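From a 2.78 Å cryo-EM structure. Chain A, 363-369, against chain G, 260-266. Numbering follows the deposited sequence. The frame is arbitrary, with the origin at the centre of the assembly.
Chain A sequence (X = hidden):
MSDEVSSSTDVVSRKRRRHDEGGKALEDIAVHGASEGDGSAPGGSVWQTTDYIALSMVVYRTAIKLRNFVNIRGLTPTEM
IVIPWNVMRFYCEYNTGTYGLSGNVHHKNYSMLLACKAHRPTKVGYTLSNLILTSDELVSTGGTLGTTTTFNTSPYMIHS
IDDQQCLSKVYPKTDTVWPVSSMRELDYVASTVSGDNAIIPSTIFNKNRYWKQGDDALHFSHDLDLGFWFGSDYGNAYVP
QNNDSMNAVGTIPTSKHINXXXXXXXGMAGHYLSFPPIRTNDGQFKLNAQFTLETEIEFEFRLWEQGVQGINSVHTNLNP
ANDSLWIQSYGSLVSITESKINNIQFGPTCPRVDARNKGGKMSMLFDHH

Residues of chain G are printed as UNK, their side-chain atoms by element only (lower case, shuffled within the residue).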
ATOM      1  N   SER A 363      82.327  17.769  30.792  1.00 14.61           N
ATOM      2  CA  SER A 363      83.087  19.007  30.788  1.00 14.61           C
ATOM      3  C   SER A 363      82.231  20.148  30.276  1.00 14.61           C
ATOM      4  O   SER A 363      81.247  19.945  29.571  1.00 14.61           O
ATOM      5  CB  SER A 363      84.334  18.907  29.920  1.00 14.44           C
ATOM      6  OG  SER A 363      83.974  18.766  28.564  1.00 14.44           O
ATOM      7  N   MET A 364      82.633  21.362  30.621  1.00 14.70           N
ATOM      8  CA  MET A 364      82.051  22.564  30.055  1.00 14.70           C
ATOM      9  C   MET A 364      83.181  23.479  29.625  1.00 14.70           C
ATOM     10  O   MET A 364      84.353  23.232  29.906  1.00 14.70           O
ATOM     11  CB  MET A 364      81.127  23.288  31.037  1.00 17.02           C
ATOM     12  CG  MET A 364      81.828  24.027  32.143  1.00 17.02           C
ATOM     13  SD  MET A 364      80.629  24.916  33.133  1.00 17.02           S
ATOM     14  CE  MET A 364      80.191  26.221  32.001  1.00 17.02           C
ATOM     15  N   LEU A 365      82.824  24.533  28.921  1.00 14.47           N
ATOM     16  CA  LEU A 365      83.796  25.453  28.356  1.00 14.47           C
ATOM     17  C   LEU A 365      83.660  26.748  29.147  1.00 14.47           C
ATOM     18  O   LEU A 365      82.619  27.405  29.094  1.00 14.47           O
ATOM     19  CB  LEU A 365      83.520  25.634  26.869  1.00 13.45           C
ATOM     20  CG  LEU A 365      84.685  25.890  25.938  1.00 13.45           C
ATOM     21  CD1 LEU A 365      85.870  25.096  26.404  1.00 13.45           C
ATOM     22  CD2 LEU A 365      84.283  25.424  24.573  1.00 13.45           C
ATOM     23  N   PHE A 366      84.695  27.100  29.899  1.00 14.46           N
ATOM     24  CA  PHE A 366      84.563  28.045  30.996  1.00 14.46           C
ATOM     25  C   PHE A 366      85.765  28.977  30.998  1.00 14.46           C
ATOM     26  O   PHE A 366      86.895  28.525  30.821  1.00 14.46           O
ATOM     27  CB  PHE A 366      84.457  27.266  32.313  1.00 14.61           C
ATOM     28  CG  PHE A 366      84.171  28.102  33.511  1.00 14.61           C
ATOM     29  CD1 PHE A 366      82.875  28.439  33.835  1.00 14.61           C
ATOM     30  CD2 PHE A 366      85.189  28.527  34.332  1.00 14.61           C
ATOM     31  CE1 PHE A 366      82.603  29.192  34.941  1.00 14.61           C
ATOM     32  CE2 PHE A 366      84.918  29.285  35.438  1.00 14.61           C
ATOM     33  CZ  PHE A 366      83.623  29.616  35.741  1.00 14.61           C
ATOM     34  N   ASP A 367      85.528  30.270  31.196  1.00 15.02           N
ATOM     35  CA  ASP A 367      86.610  31.236  31.062  1.00 15.02           C
ATOM     36  C   ASP A 367      87.562  31.165  32.249  1.00 15.02           C
ATOM     37  O   ASP A 367      87.254  30.602  33.299  1.00 15.02           O
ATOM     38  CB  ASP A 367      86.083  32.664  30.925  1.00 15.49           C
ATOM     39  CG  ASP A 367      85.450  33.190  32.194  1.00 15.49           C
ATOM     40  OD1 ASP A 367      85.234  32.419  33.145  1.00 15.49           O
ATOM     41  OD2 ASP A 367      85.176  34.404  32.248  1.00 15.49           O
ATOM     42  N   HIS A 368      88.742  31.741  32.069  1.00 16.02           N
ATOM     43  CA  HIS A 368      89.722  31.801  33.138  1.00 16.02           C
ATOM     44  C   HIS A 368      90.348  33.185  33.137  1.00 16.02           C
ATOM     45  O   HIS A 368      90.512  33.799  32.082  1.00 16.02           O
ATOM     46  CB  HIS A 368      90.782  30.710  32.970  1.00 16.84           C
ATOM     47  CG  HIS A 368      91.624  30.488  34.184  1.00 16.84           C
ATOM     48  ND1 HIS A 368      92.745  31.235  34.465  1.00 16.84           N
ATOM     49  CD2 HIS A 368      91.501  29.599  35.197  1.00 16.84           C
ATOM     50  CE1 HIS A 368      93.280  30.814  35.596  1.00 16.84           C
ATOM     51  NE2 HIS A 368      92.543  29.823  36.061  1.00 16.84           N
ATOM     52  N   HIS A 369      90.682  33.674  34.322  1.00 17.23           N
ATOM     53  CA  HIS A 369      91.185  35.029  34.484  1.00 17.23           C
ATOM     54  C   HIS A 369      92.557  35.052  35.139  1.00 17.23           C
ATOM     55  O   HIS A 369      92.893  34.168  35.923  1.00 17.23           O
ATOM     56  CB  HIS A 369      90.197  35.850  35.305  1.00 16.13           C
ATOM     57  CG  HIS A 369      88.895  36.097  34.613  1.00 16.13           C
ATOM     58  ND1 HIS A 369      88.729  37.096  33.682  1.00 16.13           N
ATOM     59  CD2 HIS A 369      87.712  35.446  34.682  1.00 16.13           C
ATOM     60  CE1 HIS A 369      87.488  37.074  33.233  1.00 16.13           C
ATOM     61  NE2 HIS A 369      86.851  36.079  33.821  1.00 16.13           N
TER
ATOM     62  N   UNK G 260      80.673  37.047  37.481  1.00 14.02           N
ATOM     63  CA  UNK G 260      80.266  36.732  36.123  1.00 14.02           C
ATOM     64  C   UNK G 260      81.420  36.027  35.438  1.00 14.02           C
ATOM     65  O   UNK G 260      82.551  36.521  35.438  1.00 14.02           O
ATOM     66  c   UNK G 260      79.433  37.647  33.967  1.00 13.41           C
ATOM     67  c   UNK G 260      78.768  38.671  36.079  1.00 13.41           C
ATOM     68  c   UNK G 260      79.865  37.997  35.360  1.00 13.41           C
ATOM     69  N   UNK G 261      81.141  34.871  34.870  1.00 14.48           N
ATOM     70  CA  UNK G 261      82.163  34.059  34.243  1.00 14.48           C
ATOM     71  C   UNK G 261      81.708  33.711  32.839  1.00 14.48           C
ATOM     72  O   UNK G 261      80.548  33.359  32.632  1.00 14.48           O
ATOM     73  c   UNK G 261      82.789  33.059  36.492  1.00 14.43           C
ATOM     74  c   UNK G 261      84.057  33.860  36.604  1.00 14.43           C
ATOM     75  c   UNK G 261      85.939  32.282  36.676  1.00 14.43           C
ATOM     76  n   UNK G 261      86.963  31.705  36.074  1.00 14.43           N
ATOM     77  n   UNK G 261      85.659  31.975  37.930  1.00 14.43           N
ATOM     78  c   UNK G 261      82.420  32.796  35.052  1.00 14.43           C
ATOM     79  n   UNK G 261      85.202  33.171  36.027  1.00 14.43           N
ATOM     80  N   UNK G 262      82.618  33.828  31.882  1.00 14.19           N
ATOM     81  CA  UNK G 262      82.292  33.490  30.515  1.00 14.19           C
ATOM     82  C   UNK G 262      82.126  31.997  30.320  1.00 14.19           C
ATOM     83  O   UNK G 262      82.766  31.180  30.976  1.00 14.19           O
ATOM     84  N   UNK G 263      81.255  31.642  29.383  1.00 14.51           N
ATOM     85  CA  UNK G 263      80.813  30.271  29.175  1.00 14.51           C
ATOM     86  C   UNK G 263      80.507  30.084  27.693  1.00 14.51           C
ATOM     87  O   UNK G 263      80.073  31.022  27.021  1.00 14.51           O
ATOM     88  c   UNK G 263      79.987  29.856  31.508  1.00 14.94           C
ATOM     89  c   UNK G 263      78.918  28.686  29.666  1.00 14.94           C
ATOM     90  c   UNK G 263      79.582  29.965  30.064  1.00 14.94           C
ATOM     91  N   UNK G 264      80.776  28.886  27.175  1.00 14.46           N
ATOM     92  CA  UNK G 264      80.215  28.317  25.942  1.00 14.46           C
ATOM     93  C   UNK G 264      80.872  28.647  24.605  1.00 14.46           C
ATOM     94  O   UNK G 264      80.282  28.276  23.596  1.00 14.46           O
ATOM     95  c   UNK G 264      77.855  27.695  26.568  1.00 15.65           C
ATOM     96  n   UNK G 264      76.611  28.083  26.776  1.00 15.65           N
ATOM     97  o   UNK G 264      78.292  26.625  26.971  1.00 15.65           O
ATOM     98  c   UNK G 264      78.717  28.618  25.772  1.00 15.65           C
ATOM     99  N   UNK G 265      81.968  29.390  24.532  1.00 13.31           N
ATOM    100  CA  UNK G 265      82.598  29.559  23.221  1.00 13.31           C
ATOM    101  C   UNK G 265      81.689  30.167  22.166  1.00 13.31           C
ATOM    102  O   UNK G 265      81.179  29.454  21.302  1.00 13.31           O
ATOM    103  c   UNK G 265      83.887  28.406  21.376  1.00 13.36           C
ATOM    104  o   UNK G 265      84.500  29.437  21.138  1.00 13.36           O
ATOM    105  c   UNK G 265      83.124  28.232  22.674  1.00 13.36           C
ATOM    106  n   UNK G 265      83.831  27.401  20.523  1.00 13.36           N
ATOM    107  N   UNK G 266      81.434  31.460  22.247  1.00 13.60           N
ATOM    108  CA  UNK G 266      80.886  32.203  21.127  1.00 13.60           C
ATOM    109  C   UNK G 266      81.990  33.118  20.630  1.00 13.60           C
ATOM    110  O   UNK G 266      82.500  33.943  21.390  1.00 13.60           O
ATOM    111  n   UNK G 266      74.870  32.596  21.947  1.00 14.15           N
ATOM    112  n   UNK G 266      76.814  33.769  21.664  1.00 14.15           N
ATOM    113  c   UNK G 266      77.808  34.485  20.885  1.00 14.15           C
ATOM    114  c   UNK G 266      78.898  33.587  20.381  1.00 14.15           C
ATOM    115  n   UNK G 266      75.457  33.344  19.867  1.00 14.15           N
ATOM    116  c   UNK G 266      75.716  33.230  21.158  1.00 14.15           C
ATOM    117  c   UNK G 266      79.654  33.001  21.534  1.00 14.15           C
TER

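Position 260 of chain G has three side-chain carbons, one of them carrying the other two. The branch sits directly on the backbone, and the side chain makes no contact with the chain A stretch. This is Val G260.

Position 261 has three carbons and a nitrogen, then a carbon carrying two more nitrogens. That ending is a guanidinium, and it lies against Phe A366, Asp A367 and His A369. The residue is Arg G261. Its NE lies 3.0 Å from OD1 of Asp A367 and forms a salt bridge with it. Its NH2 makes a weak hydrogen bond, 3.0 Å, to O of Asp A367. CE2 of Phe A366 lies over one face of the guanidinium, 3.2 Å from NH2. NE also lies 3.6 Å from CD2 of His A369, at the edge of that ring.

Position 262 has no side-chain atoms. Its N donates to OD2 of Asp A367 at 2.6 Å, and its O accepts from N of Asp A367 at 2.9 Å. An ideal CB here would lie only 3.3 Å from OD2 of Asp A367, a tight fit. This is Gly G262.

Position 263 again has three carbons, with one attached to CA and carrying two others. The atoms touch Met A364 and Phe A366, both apolar. This is Val G263. Its CG1 is 3.6 Å from CE of Met A364, and its CG2 is 4.0 Å from CD1 of Phe A366.

Position 264 has two carbons, the second carrying one oxygen and one nitrogen. Its CA-to-CB bond points away from chain A. The backbone makes the contact: N donates to O of Leu A365 at 3.0 Å. This is a short amide, Asn G264.

Position 265 has the same set, two carbons with an oxygen and a nitrogen on the second. Its CB packs 3.6 Å from CD2 of Leu A365. It is Asn G265.

Position 266 has three carbons, a nitrogen, and a carbon bearing two further nitrogens. It makes no contact with the chain A stretch. It is Arg G266.

The contact centres on a single backbone bridge between Phe A366 and Val G263. Hydrogen bonds from Asn G264 N to Leu A365 O and from Asp A367 N to Gly G262 O hold it. The Asp A367 carboxylate accepts from N of Gly G262 through OD2 and pairs with NE of Arg G261 through OD1. A weak hydrogen bond from NE2 of His A369 to OD2 of Asp A367, 2.8 Å, also reaches this carboxylate. Val G263 adds apolar contacts to Met A364 and Phe A366.

Chain G, residues 260-266: VRGVNNR
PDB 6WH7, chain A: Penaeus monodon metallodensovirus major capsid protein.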